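Local atomic coordinates of myosin-I heavy chain (Dictyostelium discoideum, PDB entry 5EJR), a protein that acts as an actin-based ATPase motor in the early steps of phagocytosis and adhesion, the present chain being its C-terminal MyTH4-FERM tail region. Residues A[251-256]-A[292-297]; A[257-262]-A[288-293]; A[264-269]-A[491-496]. One frame throughout, in Å; residues are numbered along the deposited sequence.

Interaction 1: A[251-256]-A[292-297]. With EDO (1,2-ethanediol), chain E; EDO (1,2-ethanediol), chain C.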
loop_
_atom_site.group_PDB
_atom_site.type_symbol
_atom_site.label_atom_id
_atom_site.label_comp_id
_atom_site.label_asym_id
_atom_site.label_seq_id
_atom_site.Cartn_x
_atom_site.Cartn_y
_atom_site.Cartn_z
ATOM N N LYS A 251 14.507 -10.008 7.105
ATOM C CA LYS A 251 14.670 -8.556 7.206
ATOM C C LYS A 251 15.285 -7.916 5.963
ATOM O O LYS A 251 15.229 -6.713 5.849
ATOM C CB LYS A 251 15.492 -8.152 8.451
ATOM C CG LYS A 251 16.960 -8.587 8.409
ATOM C CD LYS A 251 17.736 -8.175 9.681
ATOM C CE LYS A 251 17.289 -8.871 10.954
ATOM N NZ LYS A 251 17.672 -10.302 11.000
ATOM N N MET A 252 15.923 -8.696 5.088
ATOM C CA MET A 252 16.611 -8.182 3.904
ATOM C C MET A 252 15.629 -7.979 2.791
ATOM O O MET A 252 15.989 -7.417 1.760
ATOM C CB MET A 252 17.716 -9.174 3.410
ATOM C CG MET A 252 18.739 -9.577 4.474
ATOM S SD MET A 252 19.491 -8.112 5.202
ATOM C CE MET A 252 20.365 -8.866 6.622
ATOM N N PHE A 253 14.409 -8.499 2.957
ATOM C CA PHE A 253 13.388 -8.468 1.940
ATOM C C PHE A 253 12.359 -7.386 2.168
ATOM O O PHE A 253 12.139 -6.941 3.298
ATOM C CB PHE A 253 12.733 -9.869 1.813
ATOM C CG PHE A 253 13.613 -10.895 1.139
ATOM C CD1 PHE A 253 14.579 -11.593 1.860
ATOM C CD2 PHE A 253 13.513 -11.131 -0.229
ATOM C CE1 PHE A 253 15.431 -12.500 1.221
ATOM C CE2 PHE A 253 14.387 -12.012 -0.866
ATOM C CZ PHE A 253 15.328 -12.708 -0.128
ATOM N N GLY A 254 11.761 -6.949 1.070
ATOM C CA GLY A 254 10.728 -5.927 1.082
ATOM C C GLY A 254 9.749 -6.194 -0.034
ATOM O O GLY A 254 9.865 -7.206 -0.727
ATOM N N ILE A 255 8.824 -5.262 -0.250
ATOM C CA ILE A 255 7.805 -5.356 -1.287
ATOM C C ILE A 255 7.776 -4.112 -2.149
ATOM O O ILE A 255 7.974 -3.008 -1.642
ATOM C CB ILE A 255 6.434 -5.678 -0.624
ATOM C CG1 ILE A 255 6.421 -7.163 -0.157
ATOM C CG2 ILE A 255 5.229 -5.334 -1.541
ATOM C CD1 ILE A 255 5.156 -7.663 0.461
ATOM N N SER A 256 7.560 -4.309 -3.457
ATOM C CA SER A 256 7.377 -3.261 -4.452
ATOM C C SER A 256 5.997 -3.400 -5.136
ATOM O O SER A 256 5.491 -4.516 -5.320
ATOM C CB SER A 256 8.489 -3.314 -5.500
ATOM O OG SER A 256 9.723 -2.933 -4.911
ATOM N N PHE A 292 1.799 -6.761 -6.073
ATOM C CA PHE A 292 2.876 -6.768 -5.086
ATOM C C PHE A 292 3.898 -7.834 -5.444
ATOM O O PHE A 292 3.528 -8.971 -5.759
ATOM C CB PHE A 292 2.327 -7.084 -3.698
ATOM C CG PHE A 292 1.453 -6.029 -3.080
ATOM C CD1 PHE A 292 1.968 -4.782 -2.745
ATOM C CD2 PHE A 292 0.131 -6.305 -2.753
ATOM C CE1 PHE A 292 1.173 -3.822 -2.133
ATOM C CE2 PHE A 292 -0.675 -5.330 -2.161
ATOM C CZ PHE A 292 -0.145 -4.103 -1.838
ATOM N N GLN A 293 5.189 -7.471 -5.379
ATOM C CA GLN A 293 6.282 -8.395 -5.653
ATOM C C GLN A 293 7.349 -8.319 -4.533
ATOM O O GLN A 293 7.781 -7.230 -4.167
ATOM C CB GLN A 293 6.868 -8.119 -7.040
ATOM C CG GLN A 293 8.188 -8.827 -7.372
ATOM C CD GLN A 293 8.838 -8.232 -8.608
ATOM O OE1 GLN A 293 9.405 -7.146 -8.573
ATOM N NE2 GLN A 293 8.838 -8.951 -9.716
ATOM N N VAL A 294 7.707 -9.466 -3.965
ATOM C CA VAL A 294 8.753 -9.562 -2.955
ATOM C C VAL A 294 10.075 -9.394 -3.694
ATOM O O VAL A 294 10.264 -9.935 -4.786
ATOM C CB VAL A 294 8.687 -10.863 -2.106
ATOM C CG1 VAL A 294 9.997 -11.126 -1.355
ATOM C CG2 VAL A 294 7.528 -10.795 -1.114
ATOM N N ARG A 295 10.955 -8.575 -3.131
ATOM C CA ARG A 295 12.268 -8.327 -3.707
ATOM C C ARG A 295 13.270 -8.331 -2.583
ATOM O O ARG A 295 12.928 -7.991 -1.453
ATOM C CB ARG A 295 12.308 -6.957 -4.407
ATOM C CG ARG A 295 11.505 -6.900 -5.713
ATOM C CD ARG A 295 11.859 -5.647 -6.485
ATOM N NE ARG A 295 13.161 -5.732 -7.160
ATOM C CZ ARG A 295 13.376 -6.357 -8.314
ATOM N NH1 ARG A 295 12.406 -7.060 -8.890
ATOM N NH2 ARG A 295 14.575 -6.324 -8.878
ATOM N N ARG A 296 14.515 -8.676 -2.891
ATOM C CA ARG A 296 15.543 -8.551 -1.869
ATOM C C ARG A 296 15.906 -7.077 -1.896
ATOM O O ARG A 296 16.236 -6.517 -2.965
ATOM C CB ARG A 296 16.765 -9.434 -2.110
ATOM C CG ARG A 296 17.714 -9.208 -0.932
ATOM C CD ARG A 296 18.845 -10.109 -0.959
ATOM N NE ARG A 296 19.867 -9.728 0.008
ATOM C CZ ARG A 296 20.924 -10.486 0.233
ATOM N NH1 ARG A 296 21.060 -11.648 -0.399
ATOM N NH2 ARG A 296 21.852 -10.096 1.087
ATOM N N ARG A 297 15.668 -6.435 -0.763
ATOM C CA ARG A 297 15.793 -5.002 -0.603
ATOM C C ARG A 297 17.165 -4.586 -0.120
ATOM O O ARG A 297 17.709 -3.623 -0.637
ATOM C CB ARG A 297 14.691 -4.496 0.348
ATOM C CG ARG A 297 14.643 -2.952 0.549
ATOM C CD ARG A 297 14.098 -2.189 -0.653
ATOM N NE ARG A 297 12.710 -2.546 -0.963
ATOM C CZ ARG A 297 12.258 -2.819 -2.187
ATOM N NH1 ARG A 297 13.078 -2.781 -3.231
ATOM N NH2 ARG A 297 10.981 -3.134 -2.376
HETATM C C1 EDO E . 11.885 -0.962 2.262
HETATM O O1 EDO E . 11.290 -2.156 1.740
HETATM C C2 EDO E . 10.778 0.133 2.512
HETATM O O2 EDO E . 10.119 -0.192 3.729
HETATM C C1 EDO C . -1.339 -7.921 -5.504
HETATM O O1 EDO C . -0.450 -8.909 -6.039
HETATM C C2 EDO C . -2.811 -8.403 -5.452
HETATM O O2 EDO C . -3.396 -7.926 -4.236
#
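Arg297 folds back over its neighbour strand until its guanidinium reaches Ser256. The residue is anchored at its root, where Arg297 N donates to Met252 O (2.7 Å). CB rests beside the same carbonyl oxygen and Gly254 N. CG, anti to the backbone N (chi1 -176°), and CD both lie against an ethanediol molecule, whose O1 accepts from Arg297 NE at 3.1 Å; that ethanediol also bonds Ser499 and Glu270. Bends at chi2 and chi3 bring NE close to Gly254, where a CB would be tight against it. At the tip, Arg297 NH2 donates to Ser256 OG (2.8 Å), 17° out of the guanidinium plane, and weakly to Ile255 O (3.1 Å). Strands 253-256 and 292-296 form an antiparallel pair in the ubiquitin-like lobe of the FERM domain, with paired bonds joining Gly254 to Arg295 and Ser256 to Gln293. Ile255 and Val294 share the face that packs on helix 232-243. There, Ile255 CG2 meets Phe292 CD1 at 3.5 Å and Ile255 CG1 meets Val294 CG2 at 3.9 Å. Arg296 lays CG over one face of the Phe253 ring, offset toward the rim, while its NE donates to Phe298 O.

Interaction 2: A[257-262]-A[288-293]. With EDO (1,2-ethanediol), chain C.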
loop_
_atom_site.group_PDB
_atom_site.type_symbol
_atom_site.label_atom_id
_atom_site.label_comp_id
_atom_site.label_asym_id
_atom_site.label_seq_id
_atom_site.Cartn_x
_atom_site.Cartn_y
_atom_site.Cartn_z
ATOM N N ALA A 257 5.397 -2.268 -5.494
ATOM C CA ALA A 257 4.124 -2.207 -6.236
ATOM C C ALA A 257 4.555 -2.137 -7.695
ATOM O O ALA A 257 5.274 -1.215 -8.075
ATOM C CB ALA A 257 3.331 -0.958 -5.860
ATOM N N VAL A 258 4.218 -3.155 -8.473
ATOM C CA VAL A 258 4.637 -3.265 -9.877
ATOM C C VAL A 258 3.446 -3.131 -10.838
ATOM O O VAL A 258 2.475 -3.850 -10.675
ATOM C CB VAL A 258 5.388 -4.622 -10.117
ATOM C CG1 VAL A 258 5.780 -4.798 -11.593
ATOM C CG2 VAL A 258 6.605 -4.766 -9.200
ATOM N N ASN A 259 3.549 -2.242 -11.850
ATOM C CA ASN A 259 2.562 -2.064 -12.924
ATOM C C ASN A 259 3.318 -2.232 -14.255
ATOM O O ASN A 259 4.156 -1.400 -14.599
ATOM C CB ASN A 259 1.876 -0.689 -12.839
ATOM C CG ASN A 259 0.704 -0.508 -13.787
ATOM O OD1 ASN A 259 0.740 -0.914 -14.958
ATOM N ND2 ASN A 259 -0.361 0.144 -13.306
ATOM N N GLU A 260 3.057 -3.326 -14.970
ATOM C CA GLU A 260 3.763 -3.634 -16.214
ATOM C C GLU A 260 3.351 -2.788 -17.431
ATOM O O GLU A 260 4.216 -2.481 -18.261
ATOM C CB GLU A 260 3.655 -5.129 -16.540
ATOM C CG GLU A 260 4.565 -5.993 -15.678
ATOM C CD GLU A 260 4.453 -7.492 -15.877
ATOM O OE1 GLU A 260 4.050 -7.928 -16.979
ATOM O OE2 GLU A 260 4.796 -8.234 -14.929
ATOM N N THR A 261 2.054 -2.431 -17.561
ATOM C CA THR A 261 1.583 -1.643 -18.714
ATOM C C THR A 261 2.132 -0.219 -18.646
ATOM O O THR A 261 2.549 0.334 -19.667
ATOM C CB THR A 261 0.062 -1.720 -18.894
ATOM O OG1 THR A 261 -0.576 -1.011 -17.839
ATOM C CG2 THR A 261 -0.452 -3.143 -18.966
ATOM N N ALA A 262 2.170 0.351 -17.434
ATOM C CA ALA A 262 2.751 1.661 -17.175
ATOM C C ALA A 262 3.944 1.326 -16.300
ATOM O O ALA A 262 3.744 1.117 -15.109
ATOM C CB ALA A 262 1.759 2.535 -16.416
ATOM N N GLY A 288 -3.479 0.139 -16.584
ATOM C CA GLY A 288 -3.114 -1.218 -16.201
ATOM C C GLY A 288 -3.267 -1.583 -14.741
ATOM O O GLY A 288 -3.718 -0.773 -13.925
ATOM N N GLU A 289 -2.883 -2.831 -14.416
ATOM C CA GLU A 289 -3.010 -3.417 -13.082
ATOM C C GLU A 289 -1.697 -3.454 -12.269
ATOM O O GLU A 289 -0.648 -3.836 -12.798
ATOM C CB GLU A 289 -3.592 -4.840 -13.207
ATOM C CG GLU A 289 -4.439 -5.263 -12.019
ATOM C CD GLU A 289 -4.523 -6.755 -11.749
ATOM O OE1 GLU A 289 -3.459 -7.394 -11.574
ATOM O OE2 GLU A 289 -5.659 -7.270 -11.642
ATOM N N PHE A 290 -1.783 -3.109 -10.972
ATOM C CA PHE A 290 -0.656 -3.198 -10.042
ATOM C C PHE A 290 -0.691 -4.534 -9.318
ATOM O O PHE A 290 -1.764 -5.069 -9.026
ATOM C CB PHE A 290 -0.689 -2.088 -8.970
ATOM C CG PHE A 290 -0.146 -0.737 -9.364
ATOM C CD1 PHE A 290 1.203 -0.436 -9.202
ATOM C CD2 PHE A 290 -0.994 0.261 -9.840
ATOM C CE1 PHE A 290 1.707 0.819 -9.562
ATOM C CE2 PHE A 290 -0.490 1.519 -10.194
ATOM C CZ PHE A 290 0.857 1.787 -10.057
ATOM N N TYR A 291 0.494 -5.032 -8.958
ATOM C CA TYR A 291 0.642 -6.218 -8.138
ATOM C C TYR A 291 1.827 -6.052 -7.202
ATOM O O TYR A 291 2.726 -5.267 -7.493
ATOM C CB TYR A 291 0.709 -7.518 -8.968
ATOM C CG TYR A 291 1.945 -7.666 -9.825
ATOM C CD1 TYR A 291 3.096 -8.267 -9.322
ATOM C CD2 TYR A 291 1.944 -7.270 -11.158
ATOM C CE1 TYR A 291 4.226 -8.444 -10.118
ATOM C CE2 TYR A 291 3.066 -7.448 -11.966
ATOM C CZ TYR A 291 4.205 -8.040 -11.443
ATOM O OH TYR A 291 5.316 -8.226 -12.232
ATOM N N PHE A 292 1.799 -6.761 -6.073
ATOM C CA PHE A 292 2.876 -6.768 -5.086
ATOM C C PHE A 292 3.898 -7.834 -5.444
ATOM O O PHE A 292 3.528 -8.971 -5.759
ATOM C CB PHE A 292 2.327 -7.084 -3.698
ATOM C CG PHE A 292 1.453 -6.029 -3.080
ATOM C CD1 PHE A 292 1.968 -4.782 -2.745
ATOM C CD2 PHE A 292 0.131 -6.305 -2.753
ATOM C CE1 PHE A 292 1.173 -3.822 -2.133
ATOM C CE2 PHE A 292 -0.675 -5.330 -2.161
ATOM C CZ PHE A 292 -0.145 -4.103 -1.838
ATOM N N GLN A 293 5.189 -7.471 -5.379
ATOM C CA GLN A 293 6.282 -8.395 -5.653
ATOM C C GLN A 293 7.349 -8.319 -4.533
ATOM O O GLN A 293 7.781 -7.230 -4.167
ATOM C CB GLN A 293 6.868 -8.119 -7.040
ATOM C CG GLN A 293 8.188 -8.827 -7.372
ATOM C CD GLN A 293 8.838 -8.232 -8.608
ATOM O OE1 GLN A 293 9.405 -7.146 -8.573
ATOM N NE2 GLN A 293 8.838 -8.951 -9.716
HETATM C C1 EDO C . -1.339 -7.921 -5.504
HETATM O O1 EDO C . -0.450 -8.909 -6.039
HETATM C C2 EDO C . -2.811 -8.403 -5.452
HETATM O O2 EDO C . -3.396 -7.926 -4.236
#
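Val258 and Tyr291 lie side by side and point the same way, with Val258 CB over one face of the phenol ring, 4.0 Å from its centroid. Tyr291 CG sits between its own backbone N and carbonyl carbon (chi1 67°), which starts the ring out across the neighbouring strand. Val258 CG1 reaches the far end of the ring, 3.6 Å from Tyr291 CZ. There Tyr291 OH donates to Glu260 OE2 at 2.7 Å; the oxygen accepts with its anti lone pair, and its carboxylate is turned 78° from the ring plane. Arg215 adds a cation-pi contact to the same ring. An alanine at Tyr291 would probably leave the Glu260 carboxylate without its hydroxyl mate and Val258 without the ring that it packs on.

On the opposite face of the sheet, Asn259 crosses Phe290 at about a right angle, amide and ring planes 87° apart. Asn259 CB lies over the Phe290 face, 3.7 Å from the centroid, and ND2 lies over the same ring, 3.4 Å from Phe290 CE2, while donating to Lys287 O. The ring also stacks on Trp281 of helix 274-283. Asn259 OD1 accepts from Ala262 N in an Asx motif, the donor standing well above the carbonyl plane, at the turn toward strand 264-267. The backbones are joined at Val258 and Tyr291 by bonds in both directions. An antiparallel pair of this kind, in a sheet that packs against a helix, fits the beta-grasp fold of the ubiquitin-like FERM lobe.

Interaction 3: A[264-269]-A[491-496]. With EDO (1,2-ethanediol), chain D.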
loop_
_atom_site.group_PDB
_atom_site.type_symbol
_atom_site.label_atom_id
_atom_site.label_comp_id
_atom_site.label_asym_id
_atom_site.label_seq_id
_atom_site.Cartn_x
_atom_site.Cartn_y
_atom_site.Cartn_z
ATOM N N ILE A 264 6.085 0.869 -13.927
ATOM C CA ILE A 264 6.251 1.320 -12.549
ATOM C C ILE A 264 6.599 0.127 -11.692
ATOM O O ILE A 264 6.013 -0.949 -11.839
ATOM C CB ILE A 264 4.966 2.043 -12.017
ATOM C CG1 ILE A 264 4.637 3.308 -12.834
ATOM C CG2 ILE A 264 5.063 2.382 -10.491
ATOM C CD1 ILE A 264 3.188 3.644 -12.853
ATOM N N SER A 265 7.592 0.334 -10.834
ATOM C CA SER A 265 8.044 -0.540 -9.768
ATOM C C SER A 265 8.443 0.442 -8.695
ATOM O O SER A 265 9.437 1.167 -8.830
ATOM C CB SER A 265 9.213 -1.416 -10.189
ATOM O OG SER A 265 9.621 -2.152 -9.049
ATOM N N LYS A 266 7.582 0.571 -7.691
ATOM C CA LYS A 266 7.782 1.526 -6.624
ATOM C C LYS A 266 7.883 0.794 -5.284
ATOM O O LYS A 266 7.088 -0.093 -5.023
ATOM C CB LYS A 266 6.607 2.519 -6.647
ATOM C CG LYS A 266 6.817 3.806 -5.842
ATOM C CD LYS A 266 5.623 4.750 -5.952
ATOM C CE LYS A 266 5.899 6.075 -5.283
ATOM N NZ LYS A 266 4.933 7.123 -5.704
ATOM N N VAL A 267 8.854 1.170 -4.445
ATOM C CA VAL A 267 9.076 0.586 -3.119
ATOM C C VAL A 267 7.815 0.850 -2.256
ATOM O O VAL A 267 7.288 1.952 -2.287
ATOM C CB VAL A 267 10.336 1.219 -2.469
ATOM C CG1 VAL A 267 10.417 0.903 -0.974
ATOM C CG2 VAL A 267 11.614 0.771 -3.185
ATOM N N VAL A 268 7.305 -0.153 -1.548
ATOM C CA VAL A 268 6.146 0.079 -0.695
ATOM C C VAL A 268 6.694 0.170 0.719
ATOM O O VAL A 268 7.395 -0.728 1.149
ATOM C CB VAL A 268 5.058 -1.026 -0.825
ATOM C CG1 VAL A 268 3.838 -0.686 0.040
ATOM C CG2 VAL A 268 4.637 -1.204 -2.272
ATOM N N SER A 269 6.379 1.231 1.442
ATOM C CA SER A 269 6.887 1.384 2.806
ATOM C C SER A 269 6.443 0.249 3.667
ATOM O O SER A 269 5.266 -0.094 3.647
ATOM C CB SER A 269 6.406 2.696 3.424
ATOM O OG SER A 269 6.921 2.801 4.743
ATOM N N THR A 491 10.805 14.902 -3.159
ATOM C CA THR A 491 10.213 13.565 -3.233
ATOM C C THR A 491 9.096 13.440 -2.214
ATOM O O THR A 491 9.252 13.915 -1.080
ATOM C CB THR A 491 11.284 12.442 -2.955
ATOM O OG1 THR A 491 10.620 11.203 -2.718
ATOM C CG2 THR A 491 12.198 12.734 -1.752
ATOM N N ASP A 492 8.032 12.692 -2.561
ATOM C CA ASP A 492 6.940 12.431 -1.618
ATOM C C ASP A 492 7.110 11.065 -0.933
ATOM O O ASP A 492 6.211 10.625 -0.218
ATOM C CB ASP A 492 5.581 12.480 -2.346
ATOM C CG ASP A 492 5.409 11.431 -3.447
ATOM O OD1 ASP A 492 6.421 10.789 -3.832
ATOM O OD2 ASP A 492 4.264 11.260 -3.931
ATOM N N GLU A 493 8.247 10.376 -1.160
ATOM C CA GLU A 493 8.420 9.050 -0.583
ATOM C C GLU A 493 9.119 9.058 0.787
ATOM O O GLU A 493 9.884 8.137 1.098
ATOM C CB GLU A 493 9.130 8.115 -1.571
ATOM C CG GLU A 493 8.288 7.755 -2.784
ATOM C CD GLU A 493 9.064 6.888 -3.764
ATOM O OE1 GLU A 493 9.491 7.429 -4.806
ATOM O OE2 GLU A 493 9.311 5.696 -3.467
ATOM N N HIS A 494 8.773 10.026 1.652
ATOM C CA HIS A 494 9.373 10.078 2.993
ATOM C C HIS A 494 9.296 8.758 3.739
ATOM O O HIS A 494 10.253 8.373 4.383
ATOM C CB HIS A 494 8.756 11.199 3.872
ATOM C CG HIS A 494 7.267 11.143 3.958
ATOM N ND1 HIS A 494 6.631 10.453 4.971
ATOM C CD2 HIS A 494 6.336 11.713 3.158
ATOM C CE1 HIS A 494 5.333 10.644 4.766
ATOM N NE2 HIS A 494 5.112 11.382 3.669
ATOM N N SER A 495 8.170 8.073 3.661
ATOM C CA SER A 495 7.999 6.844 4.432
ATOM C C SER A 495 8.968 5.686 4.018
ATOM O O SER A 495 9.633 5.080 4.873
ATOM C CB SER A 495 6.540 6.401 4.406
ATOM O OG SER A 495 6.399 5.359 5.360
ATOM N N SER A 496 9.051 5.403 2.728
ATOM C CA SER A 496 9.980 4.387 2.200
ATOM C C SER A 496 11.425 4.845 2.398
ATOM O O SER A 496 12.283 4.038 2.754
ATOM C CB SER A 496 9.732 4.184 0.711
ATOM O OG SER A 496 8.489 3.545 0.518
HETATM C C1 EDO D . 9.012 9.559 7.368
HETATM O O1 EDO D . 7.658 9.159 7.238
HETATM C C2 EDO D . 9.363 9.759 8.856
HETATM O O2 EDO D . 9.163 8.553 9.577
HETATM O O HOH W 1 10.414 3.680 -4.997
HETATM O O HOH W 2 7.615 4.531 -1.889
#
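Lys266, Val267 and Ser269 meet Glu493, Ser495 and Ser496 in a small, largely polar and water-bridged contact between two lobes of the FERM domain. Residues 264-269 belong to the edge strand of the ubiquitin-like lobe and the chain just after it; residues 491-496 lead into helix 494-505, the C-terminal helix of the PTB-like lobe, with Glu493 at its N-cap position. Ser269 OG and Ser495 OG share a hydrogen bond of 2.7 Å, in which either may be the donor. Each oxygen is anti to its own backbone N, an orientation that lets the two hydroxyls meet, and Ser269 OG is gripped a second time by Thr271 OG1.

Next to it, Val267 CG1 packs on Ser496 CB at 3.8 Å, and Phe425 of strand 423-428 touches both Ser496 and Glu493. Farther along, the extended Lys266 chain crosses the Glu493 side chain, bringing CE to 3.6 Å from Glu493 CD. The ammonium group is not in a salt bridge with this carboxylate or with Asp492, whose OD1 is 4.4 Å from Lys266 NZ, though its positive charge, close to both carboxylates, would probably stabilise their ionised forms. Thr491 OG1 accepts from Glu493 N in an ST turn just before the helix. Two waters bridge the segments. One accepts from Val267 N and donates to Glu493 OE2 (2.8 Å); the other donates to Val267 O and, at 2.6 Å, to Glu493 OE2, while accepting from Ser496 OG at 2.7 Å.

How the interactions relate
Interactions 1 and 2 are successive lengths of one strand pair, 253-259 with 290-296, their centres about 15 Å apart and Phe292 and Gln293 common to both. Interaction 3 begins on strand 264-267, which flanks the other side of strand 253-259 in the same sheet, and its centre lies about 13 and 14 Å from those of interactions 1 and 2. Along the chain, 251-256, 257-262 and 264-269 come first, then 288-293 and 292-297, and 491-496 only near the C-terminus. The first two contacts thus lie within the ubiquitin-like lobe, and the third joins it to the PTB-like lobe. Arg297 packing on Val267 brings interactions 1 and 3 together beside that lobe boundary.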